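Local coordinates for protein histidinol dehydrogenase (Elizabethkingia anophelis NUHP1, PDB 6AN0) that probably catalyses the two successive NAD-dependent oxidations of L-histidinol, by way of the aldehyde, to L-histidine, with one zinc ion bound per subunit, at residues V82-E85 with L86-A89; K319-A322 with F323-Y327; I336-T339 with E340-T343; S383-S386 with L387-I391; V427-R430 with L431-L434. One frame throughout, in Å; residues are numbered along the deposited sequence.

How the interactions relate
All five contacts are local and follow one another along the chain; none encloses or crosses another, and each closes no more than a helical or tight turn. Interaction 1 starts helix 84-102. Interaction 2 comes much later and takes up most of helix 317-327, and interaction 3 follows in the connection from strand 331-335 to strand 351-354; their nearest atoms are about 5 Å apart, and both Ile336 and Tyr342 rest on that helix. Interaction 4 precedes strand 391-399, near the bound histidine. Interaction 5 lies in the last helix, 421-435, its centre about 42 Å from that of interaction 4. Interactions 1, 3, 4 and 5 also touch the second subunit.

Interaction 1 (V82-E85 with L86-A89); sequences VSDE and LIQA
Val82 meets both Leu86 and Ile87 where the chain turns into helix 84-102; Ser83 is the N-cap of that helix, and Val82 is the residue just before it. The packed side is aliphatic. CG1 of Val82 stands 3.8 Å from CG1 of Ile87 and 3.9 Å from CD2 of Leu86, crossing each side chain at a slant. Val82, just before the N-cap, touches Ile87, the fourth residue after the cap, so the pair is a hydrophobic staple. CG1 of Val82 gets there by standing anti to its own backbone N (chi1 -177°), which turns this methyl toward the first helical turn. Val82 and Ile87 also reach Tyr177 on helix 173-181, while Leu86 packs on Ala417 and Ala89 on Gly410 of the second subunit, so this side of the turn is wedged between helices.

The other side is loose. Asp84 and Glu85 are exposed, and the Asp84 carboxylate only skirts Ile87, with Asp84 OD1 4.4 Å from Ile87 CD1; the extended side chain of Gln88 leads outward. Acidic groups at the first turn would be expected to interact favourably with the helix dipole. Along the backbone, Ser83 O receives Ile87 N at 3.0 Å, Asp84 O receives Gln88 N, and Glu85 O receives Ala89 N, so the regular helical pattern is in place from the outset. The capping bond itself comes from the serine side chain: OG of Ser83 accepts from Leu86 N at 3.1 Å, with an N-H...O angle of 161°.

Interaction 2 (K319-A322 with F323-Y327); sequences KCIA and FSNLY
The carboxamide of Asn325 has Ile321 over one face. Carbonyl O of Ile321 sits above the middle of the amide, 3.3 Å from Asn325 CG, and CG2 of Ile321 lies on the same side but displaced beyond the nitrogen, 3.6 Å from Asn325 ND2. The carbonyl is no acceptor for that NH2 group, since the angle is poor; its hydrogen bond comes from Asn325 N, at 2.8 Å. With CG beside its own backbone N (chi1 -73°), the side chain of Asn325 folds back along the preceding turn, and its polar ends are used elsewhere: OD1 accepts from Thr347 N and ND2 donates to Lys345 O. These two bonds fix the amide and fasten the helix to the connection leading into strand 351-354.

A second flat group, the ring of Phe323, leads away from residues 319-322 and meets Trp20 edge-to-face. All of this belongs to helix 317-327, which packs on the six-stranded parallel sheet. Cys320 and Ile321 lie on Ile246 of strand 242-247, and Ser324 lies on Leu244.

Regular i to i+4 bonds hold the turn: Phe323 N to Lys319 O (2.9 Å), Ser324 N to Cys320 O (2.8 Å) and Leu326 N to Ala322 O (3.2 Å). CG of Leu326 closes over the last of these carbonyls, 3.4 Å from Ala322 O.

Interaction 3 (I336-T339 with E340-T343); sequences IENT and ENYT
Ile336 lays its terminal methyl against the ring of Tyr342, with Ile336 CD1 3.7 Å from Tyr342 CD2. Between these two residues the chain makes two overlapping type I turns, Asn338-Asn341 and Thr339-Tyr342, in the connection that leaves strand 331-335 of the parallel sheet and leads to strand 351-354, outermost within this chain. Asn338 prepares the bend with a left-handed helical backbone (phi 57°). Its carbonyl then accepts from Asn341 N at 3.0 Å, and the carbonyl of Thr339 accepts from Tyr342 N at 2.9 Å; in both, the donor stands well above the carbonyl plane. Thr343 N adds only a weak bond to Thr339 O.

Backbone atoms of the bend line part of the tyrosine ring. Glu337 O and Thr339 CA lie at its edge, while CB of the preceding Asn341 covers part of one face. Ile336 and Tyr342 both continue onto Ile317 of helix 317-327, which anchors the bend on the body of the domain. Thr339 and Thr343 touch Leu354 of strand 351-354, and Thr343 O also accepts from Arg124 of the second subunit.

On the outer side Glu340, bent at chi2 (-90°), doubles back over the backbone of Asn338, with Glu340 OE1 3.4 Å from Asn338 C. The carboxylate and the Asn338 amide are turned 68° to each other and make no bond; their nearest oxygens, Asn338 OD1 and Glu340 OE2, remain 3.7 Å apart. A water that donates to Glu337 O makes a long, weak contact of 3.5 Å with Tyr342 OH.

Interaction 4 (S383-S386 with L387-I391); sequences SGVS and LDSFI. With EDO (1,2-ethanediol), chain D.
At the subunit interface, close to the bound histidine, residues 383-391 hold a tight turn, Ser386-Ser389, that leads into strand 391-399. Ser386 and Ser389 clasp each other across it. OG of Ser389 accepts from Ser386 N at 3.0 Å in a nearly straight bond (168°), and in return Ser386 O accepts from Ser389 N at 2.9 Å, the donor standing well above the carbonyl plane. The hydroxyl of Ser389 is placed for this by lying beside its own backbone N (chi1 -48°), on the side facing residues 385 and 386. Its oxygen also shares a hydrogen bond of 2.8 Å with O1 of a 1,2-ethanediol, probably from the crystallisation liquor, which in addition bonds to Asp235 O.

Phe390 closes the inner side. Its edge takes Ser386 O, 3.2 Å from Phe390 CD2, while the side chain of Val385 comes in at about a right angle, bringing Val385 CG1 to 3.5 Å from Phe390 CE2. The ring stacks on Phe213 and packs against helix 142-154, so the turn is rooted in the core.

Asp388 looks to the other subunit: its OD2 forms a salt bridge with Lys393 of the second subunit. Lys393 is one of the residues lining the histidine pocket in this structure, and the side chain of Asp388 is about 7 Å from a bound histidine. Ser386 OG, finally, accepts weakly from Asp388 N at 3.2 Å, and this bond to the second residue ahead is the mark of an ST turn, here opening the short 3-10 segment 387-389.

Interaction 5 (V427-R430 with L431-L434); sequences VSVR and LKSL
Leu431 rests on Val427 one turn earlier in the terminal helix 421-435, the two side chains running side by side in the same direction. Leu431 CD1 is 3.8 Å from Val427 CG1, and Leu431 CG also covers the carbonyl, 3.5 Å from Val427 O. That carbonyl accepts from Leu431 N at 3.1 Å, nearly along the C=O axis, so the leucine overlies the bond its own backbone makes. Both side chains continue onto Glu412 of helix 401-417, forming part of the seam between the last two helices.

Arg430 contributes to the next turn chiefly through its backbone: its O takes Leu434 N at 3.1 Å, and Leu434 CG lies 3.5 Å from the same oxygen. Its side chain, bent at chi2 (98°), goes the other way. NH1 returns to Ala426 O in its own helix, while NE and NH2 reach Asn356 O and Asp259 of the second subunit, the latter in a salt bridge.

Lys432 is the exposed member. Its backbone N donates to Ser428 O at 2.9 Å, and its aliphatic chain folds over the same carbonyl, with Lys432 CG 3.3 Å from Ser428 O. Val429 and Leu434 pack on Phe255 and Phe357 of the second subunit, so the helix offers that subunit apolar side chains as well as a buried, multiply bonded guanidinium, whose positive charge the partner aspartate would be expected to help stabilise.

Interaction 1 (V82-E85 with L86-A89)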
loop_
_atom_site.group_PDB
_atom_site.type_symbol
_atom_site.label_atom_id
_atom_site.label_comp_id
_atom_site.label_asym_id
_atom_site.label_seq_id
_atom_site.Cartn_x
_atom_site.Cartn_y
_atom_site.Cartn_z
ATOM N N VAL A 82 25.648 25.244 7.821
ATOM C CA VAL A 82 25.966 23.822 7.815
ATOM C C VAL A 82 27.451 23.664 7.518
ATOM O O VAL A 82 27.949 24.196 6.519
ATOM C CB VAL A 82 25.115 23.061 6.789
ATOM C CG1 VAL A 82 25.427 21.573 6.871
ATOM C CG2 VAL A 82 23.633 23.329 7.032
ATOM N N SER A 83 28.152 22.931 8.380
ATOM C CA SER A 83 29.597 22.798 8.273
ATOM C C SER A 83 29.984 22.017 7.020
ATOM O O SER A 83 29.208 21.223 6.483
ATOM C CB SER A 83 30.165 22.089 9.501
ATOM O OG SER A 83 30.007 20.681 9.386
ATOM N N ASP A 84 31.223 22.238 6.570
ATOM C CA ASP A 84 31.715 21.530 5.392
ATOM C C ASP A 84 31.751 20.021 5.617
ATOM O O ASP A 84 31.443 19.247 4.705
ATOM C CB ASP A 84 33.103 22.048 5.012
ATOM C CG ASP A 84 33.060 23.437 4.396
ATOM O OD1 ASP A 84 32.047 23.778 3.747
ATOM O OD2 ASP A 84 34.046 24.189 4.558
ATOM N N GLU A 85 32.119 19.580 6.827
ATOM C CA GLU A 85 32.197 18.142 7.088
ATOM C C GLU A 85 30.818 17.492 7.095
ATOM O O GLU A 85 30.667 16.338 6.672
ATOM C CB GLU A 85 32.904 17.874 8.411
ATOM C CG GLU A 85 34.412 18.001 8.362
ATOM C CD GLU A 85 35.056 17.618 9.680
ATOM O OE1 GLU A 85 34.323 17.156 10.581
ATOM O OE2 GLU A 85 36.290 17.777 9.815
ATOM N N LEU A 86 29.802 18.198 7.595
ATOM C CA LEU A 86 28.450 17.646 7.546
ATOM C C LEU A 86 27.930 17.611 6.113
ATOM O O LEU A 86 27.303 16.630 5.697
ATOM C CB LEU A 86 27.514 18.456 8.448
ATOM C CG LEU A 86 26.069 17.939 8.521
ATOM C CD1 LEU A 86 26.048 16.464 8.903
ATOM C CD2 LEU A 86 25.251 18.756 9.505
ATOM N N ILE A 87 28.204 18.668 5.340
ATOM C CA ILE A 87 27.815 18.701 3.931
ATOM C C ILE A 87 28.354 17.477 3.199
ATOM O O ILE A 87 27.643 16.817 2.431
ATOM C CB ILE A 87 28.309 20.006 3.280
ATOM C CG1 ILE A 87 27.385 21.168 3.651
ATOM C CG2 ILE A 87 28.441 19.840 1.771
ATOM C CD1 ILE A 87 27.853 22.507 3.102
ATOM N N GLN A 88 29.627 17.160 3.431
ATOM C CA GLN A 88 30.240 16.012 2.771
ATOM C C GLN A 88 29.564 14.709 3.188
ATOM O O GLN A 88 29.336 13.821 2.355
ATOM C CB GLN A 88 31.734 15.987 3.097
ATOM C CG GLN A 88 32.489 14.779 2.602
ATOM C CD GLN A 88 33.984 14.932 2.825
ATOM O OE1 GLN A 88 34.627 15.792 2.220
ATOM N NE2 GLN A 88 34.540 14.117 3.720
ATOM N N ALA A 89 29.235 14.580 4.475
ATOM C CA ALA A 89 28.576 13.370 4.957
ATOM C C ALA A 89 27.177 13.227 4.367
ATOM O O ALA A 89 26.769 12.124 3.978
ATOM C CB ALA A 89 28.516 13.383 6.486
#

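Interaction 2 (K319-A322 with F323-Y327)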
loop_
_atom_site.group_PDB
_atom_site.type_symbol
_atom_site.label_atom_id
_atom_site.label_comp_id
_atom_site.label_asym_id
_atom_site.label_seq_id
_atom_site.Cartn_x
_atom_site.Cartn_y
_atom_site.Cartn_z
ATOM N N LYS A 319 15.583 -21.590 16.413
ATOM C CA LYS A 319 14.559 -21.145 17.357
ATOM C C LYS A 319 14.520 -19.624 17.453
ATOM O O LYS A 319 13.437 -19.026 17.538
ATOM C CB LYS A 319 14.805 -21.748 18.741
ATOM C CG LYS A 319 13.783 -22.772 19.164
ATOM C CD LYS A 319 14.098 -23.295 20.553
ATOM C CE LYS A 319 13.369 -24.593 20.830
ATOM N NZ LYS A 319 13.745 -25.130 22.158
ATOM N N CYS A 320 15.694 -18.983 17.460
ATOM C CA CYS A 320 15.740 -17.524 17.497
ATOM C C CYS A 320 15.028 -16.920 16.294
ATOM O O CYS A 320 14.277 -15.947 16.434
ATOM C CB CYS A 320 17.190 -17.040 17.548
ATOM S SG CYS A 320 18.090 -17.416 19.082
ATOM N N ILE A 321 15.268 -17.476 15.100
ATOM C CA ILE A 321 14.604 -16.995 13.887
ATOM C C ILE A 321 13.094 -17.167 14.002
ATOM O O ILE A 321 12.320 -16.289 13.596
ATOM C CB ILE A 321 15.153 -17.736 12.649
ATOM C CG1 ILE A 321 16.655 -17.473 12.458
ATOM C CG2 ILE A 321 14.362 -17.359 11.393
ATOM C CD1 ILE A 321 16.969 -16.142 11.842
ATOM N N ALA A 322 12.649 -18.311 14.539
ATOM C CA ALA A 322 11.216 -18.547 14.688
ATOM C C ALA A 322 10.597 -17.541 15.649
ATOM O O ALA A 322 9.515 -17.009 15.384
ATOM C CB ALA A 322 10.954 -19.985 15.156
ATOM N N PHE A 323 11.278 -17.243 16.760
ATOM C CA PHE A 323 10.814 -16.166 17.635
ATOM C C PHE A 323 10.768 -14.841 16.882
ATOM O O PHE A 323 9.784 -14.093 16.971
ATOM C CB PHE A 323 11.714 -16.059 18.867
ATOM C CG PHE A 323 11.224 -15.076 19.900
ATOM C CD1 PHE A 323 10.625 -15.524 21.070
ATOM C CD2 PHE A 323 11.368 -13.703 19.710
ATOM C CE1 PHE A 323 10.174 -14.624 22.026
ATOM C CE2 PHE A 323 10.919 -12.801 20.651
ATOM C CZ PHE A 323 10.317 -13.265 21.822
ATOM N N SER A 324 11.832 -14.529 16.127
ATOM C CA SER A 324 11.872 -13.257 15.410
ATOM C C SER A 324 10.729 -13.152 14.406
ATOM O O SER A 324 10.137 -12.077 14.233
ATOM C CB SER A 324 13.222 -13.096 14.698
ATOM O OG SER A 324 13.308 -11.833 14.048
ATOM N N ASN A 325 10.404 -14.260 13.735
ATOM C CA ASN A 325 9.337 -14.240 12.739
ATOM C C ASN A 325 7.974 -14.004 13.387
ATOM O O ASN A 325 7.100 -13.365 12.785
ATOM C CB ASN A 325 9.341 -15.546 11.933
ATOM C CG ASN A 325 10.509 -15.634 10.938
ATOM O OD1 ASN A 325 11.048 -14.617 10.491
ATOM N ND2 ASN A 325 10.878 -16.862 10.566
ATOM N N LEU A 326 7.784 -14.484 14.616
ATOM C CA LEU A 326 6.562 -14.182 15.359
ATOM C C LEU A 326 6.531 -12.727 15.825
ATOM O O LEU A 326 5.460 -12.109 15.873
ATOM C CB LEU A 326 6.433 -15.124 16.561
ATOM C CG LEU A 326 6.233 -16.614 16.262
ATOM C CD1 LEU A 326 6.124 -17.423 17.551
ATOM C CD2 LEU A 326 5.014 -16.826 15.401
ATOM N N TYR A 327 7.694 -12.168 16.189
ATOM C CA TYR A 327 7.759 -10.790 16.682
ATOM C C TYR A 327 7.610 -9.773 15.547
ATOM O O TYR A 327 6.981 -8.718 15.727
ATOM C CB TYR A 327 9.083 -10.582 17.422
ATOM C CG TYR A 327 9.302 -9.194 17.995
ATOM C CD1 TYR A 327 8.755 -8.826 19.223
ATOM C CD2 TYR A 327 10.071 -8.259 17.317
ATOM C CE1 TYR A 327 8.967 -7.557 19.745
ATOM C CE2 TYR A 327 10.291 -6.995 17.828
ATOM C CZ TYR A 327 9.737 -6.649 19.044
ATOM O OH TYR A 327 9.959 -5.396 19.554
#

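Interaction 3 (I336-T339 with E340-T343)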
loop_
_atom_site.group_PDB
_atom_site.type_symbol
_atom_site.label_atom_id
_atom_site.label_comp_id
_atom_site.label_asym_id
_atom_site.label_seq_id
_atom_site.Cartn_x
_atom_site.Cartn_y
_atom_site.Cartn_z
ATOM N N ILE A 336 25.579 -13.255 13.686
ATOM C CA ILE A 336 25.878 -14.675 13.688
ATOM C C ILE A 336 26.779 -14.997 12.514
ATOM O O ILE A 336 26.926 -14.220 11.565
ATOM C CB ILE A 336 24.621 -15.567 13.610
ATOM C CG1 ILE A 336 23.938 -15.375 12.236
ATOM C CG2 ILE A 336 23.700 -15.321 14.793
ATOM C CD1 ILE A 336 22.580 -16.020 12.104
ATOM N N GLU A 337 27.372 -16.177 12.623
ATOM C CA GLU A 337 28.171 -16.798 11.587
ATOM C C GLU A 337 27.302 -17.227 10.411
ATOM O O GLU A 337 26.193 -17.739 10.600
ATOM C CB GLU A 337 28.845 -18.022 12.196
ATOM C CG GLU A 337 30.167 -18.412 11.631
ATOM C CD GLU A 337 30.886 -19.359 12.565
ATOM O OE1 GLU A 337 30.281 -20.374 12.985
ATOM O OE2 GLU A 337 32.049 -19.071 12.910
ATOM N N ASN A 338 27.826 -17.036 9.196
ATOM C CA ASN A 338 27.279 -17.649 7.981
ATOM C C ASN A 338 25.805 -17.288 7.769
ATOM O O ASN A 338 24.944 -18.160 7.602
ATOM C CB ASN A 338 27.470 -19.164 8.018
ATOM C CG ASN A 338 28.937 -19.559 8.022
ATOM O OD1 ASN A 338 29.763 -18.899 7.391
ATOM N ND2 ASN A 338 29.267 -20.620 8.742
ATOM N N THR A 339 25.523 -15.980 7.743
ATOM C CA THR A 339 24.141 -15.525 7.639
ATOM C C THR A 339 23.469 -16.016 6.367
ATOM O O THR A 339 22.237 -16.104 6.331
ATOM C CB THR A 339 24.049 -13.991 7.691
ATOM O OG1 THR A 339 24.867 -13.412 6.666
ATOM C CG2 THR A 339 24.464 -13.451 9.063
ATOM N N GLU A 340 24.248 -16.318 5.319
ATOM C CA GLU A 340 23.666 -16.781 4.065
ATOM C C GLU A 340 22.894 -18.079 4.234
ATOM O O GLU A 340 22.036 -18.390 3.404
ATOM C CB GLU A 340 24.754 -16.969 3.006
ATOM C CG GLU A 340 25.740 -18.089 3.326
ATOM C CD GLU A 340 26.942 -17.616 4.128
ATOM O OE1 GLU A 340 26.928 -16.470 4.640
ATOM O OE2 GLU A 340 27.908 -18.393 4.238
ATOM N N ASN A 341 23.170 -18.842 5.289
ATOM C CA ASN A 341 22.430 -20.066 5.543
ATOM C C ASN A 341 21.099 -19.821 6.244
ATOM O O ASN A 341 20.335 -20.775 6.418
ATOM C CB ASN A 341 23.290 -21.024 6.366
ATOM C CG ASN A 341 24.540 -21.457 5.621
ATOM O OD1 ASN A 341 24.588 -21.398 4.394
ATOM N ND2 ASN A 341 25.557 -21.880 6.360
ATOM N N TYR A 342 20.802 -18.578 6.639
ATOM C CA TYR A 342 19.633 -18.285 7.459
ATOM C C TYR A 342 18.681 -17.247 6.881
ATOM O O TYR A 342 17.522 -17.213 7.308
ATOM C CB TYR A 342 20.067 -17.818 8.865
ATOM C CG TYR A 342 20.922 -18.854 9.556
ATOM C CD1 TYR A 342 20.352 -19.978 10.143
ATOM C CD2 TYR A 342 22.304 -18.725 9.600
ATOM C CE1 TYR A 342 21.144 -20.948 10.759
ATOM C CE2 TYR A 342 23.095 -19.689 10.216
ATOM C CZ TYR A 342 22.512 -20.793 10.791
ATOM O OH TYR A 342 23.309 -21.746 11.405
ATOM N N THR A 343 19.123 -16.395 5.947
ATOM C CA THR A 343 18.263 -15.295 5.516
ATOM C C THR A 343 16.998 -15.796 4.817
ATOM O O THR A 343 15.965 -15.112 4.855
ATOM C CB THR A 343 19.028 -14.323 4.605
ATOM O OG1 THR A 343 19.668 -15.038 3.550
ATOM C CG2 THR A 343 20.085 -13.536 5.385
HETATM O O HOH W 1 26.087 -19.787 12.040
#

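Interaction 4 (S383-S386 with L387-I391)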
loop_
_atom_site.group_PDB
_atom_site.type_symbol
_atom_site.label_atom_id
_atom_site.label_comp_id
_atom_site.label_asym_id
_atom_site.label_seq_id
_atom_site.Cartn_x
_atom_site.Cartn_y
_atom_site.Cartn_z
ATOM N N SER A 383 5.712 -3.077 3.846
ATOM C CA SER A 383 7.133 -2.930 3.554
ATOM C C SER A 383 7.630 -1.577 4.049
ATOM O O SER A 383 6.852 -0.664 4.315
ATOM C CB SER A 383 7.420 -3.030 2.042
ATOM O OG SER A 383 6.902 -4.221 1.470
ATOM N N GLY A 384 8.946 -1.441 4.140
ATOM C CA GLY A 384 9.513 -0.115 4.286
ATOM C C GLY A 384 9.269 0.722 3.044
ATOM O O GLY A 384 8.970 0.207 1.960
ATOM N N VAL A 385 9.363 2.042 3.206
ATOM C CA VAL A 385 9.245 2.923 2.045
ATOM C C VAL A 385 10.299 2.550 1.002
ATOM O O VAL A 385 11.446 2.229 1.336
ATOM C CB VAL A 385 9.372 4.394 2.478
ATOM C CG1 VAL A 385 9.520 5.315 1.262
ATOM C CG2 VAL A 385 8.129 4.804 3.287
ATOM N N SER A 386 9.910 2.584 -0.273
ATOM C CA SER A 386 10.845 2.327 -1.375
ATOM C C SER A 386 10.371 3.102 -2.597
ATOM O O SER A 386 9.416 3.881 -2.529
ATOM C CB SER A 386 10.954 0.824 -1.673
ATOM O OG SER A 386 9.767 0.346 -2.310
ATOM N N LEU A 387 11.044 2.895 -3.731
ATOM C CA LEU A 387 10.569 3.524 -4.958
ATOM C C LEU A 387 9.107 3.163 -5.230
ATOM O O LEU A 387 8.333 4.007 -5.704
ATOM C CB LEU A 387 11.455 3.103 -6.135
ATOM C CG LEU A 387 11.186 3.878 -7.413
ATOM C CD1 LEU A 387 11.614 5.314 -7.248
ATOM C CD2 LEU A 387 11.962 3.201 -8.531
ATOM N N ASP A 388 8.717 1.912 -4.919
ATOM C CA ASP A 388 7.339 1.444 -5.098
ATOM C C ASP A 388 6.316 2.329 -4.392
ATOM O O ASP A 388 5.143 2.361 -4.789
ATOM C CB ASP A 388 7.157 0.032 -4.534
ATOM C CG ASP A 388 8.130 -0.985 -5.104
ATOM O OD1 ASP A 388 9.115 -0.605 -5.765
ATOM O OD2 ASP A 388 7.900 -2.186 -4.856
ATOM N N SER A 389 6.715 2.983 -3.297
ATOM C CA SER A 389 5.778 3.775 -2.508
ATOM C C SER A 389 5.334 5.039 -3.227
ATOM O O SER A 389 4.350 5.656 -2.811
ATOM C CB SER A 389 6.404 4.166 -1.156
ATOM O OG SER A 389 7.001 3.054 -0.524
ATOM N N PHE A 390 6.044 5.447 -4.276
ATOM C CA PHE A 390 5.836 6.752 -4.886
ATOM C C PHE A 390 5.224 6.666 -6.276
ATOM O O PHE A 390 5.106 7.693 -6.959
ATOM C CB PHE A 390 7.169 7.510 -4.934
ATOM C CG PHE A 390 7.706 7.860 -3.566
ATOM C CD1 PHE A 390 7.348 9.062 -2.953
ATOM C CD2 PHE A 390 8.533 6.975 -2.885
ATOM C CE1 PHE A 390 7.831 9.389 -1.695
ATOM C CE2 PHE A 390 9.019 7.286 -1.624
ATOM C CZ PHE A 390 8.661 8.505 -1.028
ATOM N N ILE A 391 4.827 5.469 -6.712
ATOM C CA ILE A 391 4.349 5.244 -8.067
ATOM C C ILE A 391 3.032 4.485 -8.025
ATOM O O ILE A 391 2.657 3.892 -7.013
ATOM C CB ILE A 391 5.379 4.457 -8.908
ATOM C CG1 ILE A 391 5.660 3.103 -8.243
ATOM C CG2 ILE A 391 6.656 5.257 -9.040
ATOM C CD1 ILE A 391 6.477 2.133 -9.116
HETATM C C1 EDO D . 5.328 1.393 2.053
HETATM O O1 EDO D . 5.340 1.107 0.648
HETATM C C2 EDO D . 5.040 2.886 2.150
HETATM O O2 EDO D . 3.902 3.125 1.334
#

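Interaction 5 (V427-R430 with L431-L434)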
loop_
_atom_site.group_PDB
_atom_site.type_symbol
_atom_site.label_atom_id
_atom_site.label_comp_id
_atom_site.label_asym_id
_atom_site.label_seq_id
_atom_site.Cartn_x
_atom_site.Cartn_y
_atom_site.Cartn_z
ATOM N N VAL A 427 -17.968 -8.644 -26.338
ATOM C CA VAL A 427 -17.165 -9.606 -27.093
ATOM C C VAL A 427 -17.872 -9.994 -28.389
ATOM O O VAL A 427 -17.269 -10.003 -29.468
ATOM C CB VAL A 427 -16.867 -10.850 -26.229
ATOM C CG1 VAL A 427 -16.163 -11.946 -27.067
ATOM C CG2 VAL A 427 -16.045 -10.487 -25.008
ATOM N N SER A 428 -19.171 -10.291 -28.295
ATOM C CA SER A 428 -19.911 -10.797 -29.448
ATOM C C SER A 428 -19.816 -9.860 -30.650
ATOM O O SER A 428 -19.660 -10.323 -31.786
ATOM C CB SER A 428 -21.372 -11.033 -29.064
ATOM O OG SER A 428 -21.454 -11.869 -27.921
ATOM N N VAL A 429 -19.891 -8.542 -30.430
ATOM C CA VAL A 429 -19.859 -7.632 -31.576
ATOM C C VAL A 429 -18.505 -7.664 -32.282
ATOM O O VAL A 429 -18.437 -7.514 -33.510
ATOM C CB VAL A 429 -20.249 -6.201 -31.163
ATOM C CG1 VAL A 429 -21.684 -6.179 -30.674
ATOM C CG2 VAL A 429 -19.283 -5.635 -30.109
ATOM N N ARG A 430 -17.414 -7.870 -31.546
ATOM C CA ARG A 430 -16.115 -8.018 -32.204
ATOM C C ARG A 430 -16.059 -9.301 -33.029
ATOM O O ARG A 430 -15.625 -9.287 -34.187
ATOM C CB ARG A 430 -14.978 -7.997 -31.178
ATOM C CG ARG A 430 -14.366 -6.625 -30.911
ATOM C CD ARG A 430 -14.958 -6.011 -29.663
ATOM N NE ARG A 430 -14.267 -4.800 -29.210
ATOM C CZ ARG A 430 -14.748 -3.997 -28.265
ATOM N NH1 ARG A 430 -15.906 -4.296 -27.687
ATOM N NH2 ARG A 430 -14.084 -2.906 -27.884
ATOM N N LEU A 431 -16.491 -10.424 -32.450
ATOM C CA LEU A 431 -16.422 -11.692 -33.171
ATOM C C LEU A 431 -17.275 -11.661 -34.431
ATOM O O LEU A 431 -16.840 -12.122 -35.491
ATOM C CB LEU A 431 -16.860 -12.839 -32.268
ATOM C CG LEU A 431 -16.105 -12.998 -30.953
ATOM C CD1 LEU A 431 -16.702 -14.139 -30.137
ATOM C CD2 LEU A 431 -14.600 -13.199 -31.186
ATOM N N LYS A 432 -18.496 -11.126 -34.339
ATOM C CA LYS A 432 -19.351 -11.082 -35.520
ATOM C C LYS A 432 -18.764 -10.179 -36.598
ATOM O O LYS A 432 -18.928 -10.450 -37.792
ATOM C CB LYS A 432 -20.761 -10.621 -35.144
ATOM C CG LYS A 432 -21.497 -11.550 -34.182
ATOM C CD LYS A 432 -22.991 -11.224 -34.129
ATOM C CE LYS A 432 -23.551 -11.269 -32.702
ATOM N NZ LYS A 432 -23.554 -9.931 -32.016
ATOM N N SER A 433 -18.061 -9.117 -36.193
ATOM C CA SER A 433 -17.451 -8.195 -37.147
ATOM C C SER A 433 -16.357 -8.879 -37.958
ATOM O O SER A 433 -16.266 -8.683 -39.175
ATOM C CB SER A 433 -16.886 -6.989 -36.398
ATOM O OG SER A 433 -16.255 -6.082 -37.276
ATOM N N LEU A 434 -15.519 -9.682 -37.298
ATOM C CA LEU A 434 -14.477 -10.428 -38.001
ATOM C C LEU A 434 -15.062 -11.589 -38.793
ATOM O O LEU A 434 -14.567 -11.916 -39.879
ATOM C CB LEU A 434 -13.441 -10.936 -37.000
ATOM C CG LEU A 434 -12.790 -9.862 -36.129
ATOM C CD1 LEU A 434 -12.104 -10.466 -34.901
ATOM C CD2 LEU A 434 -11.804 -9.053 -36.962
#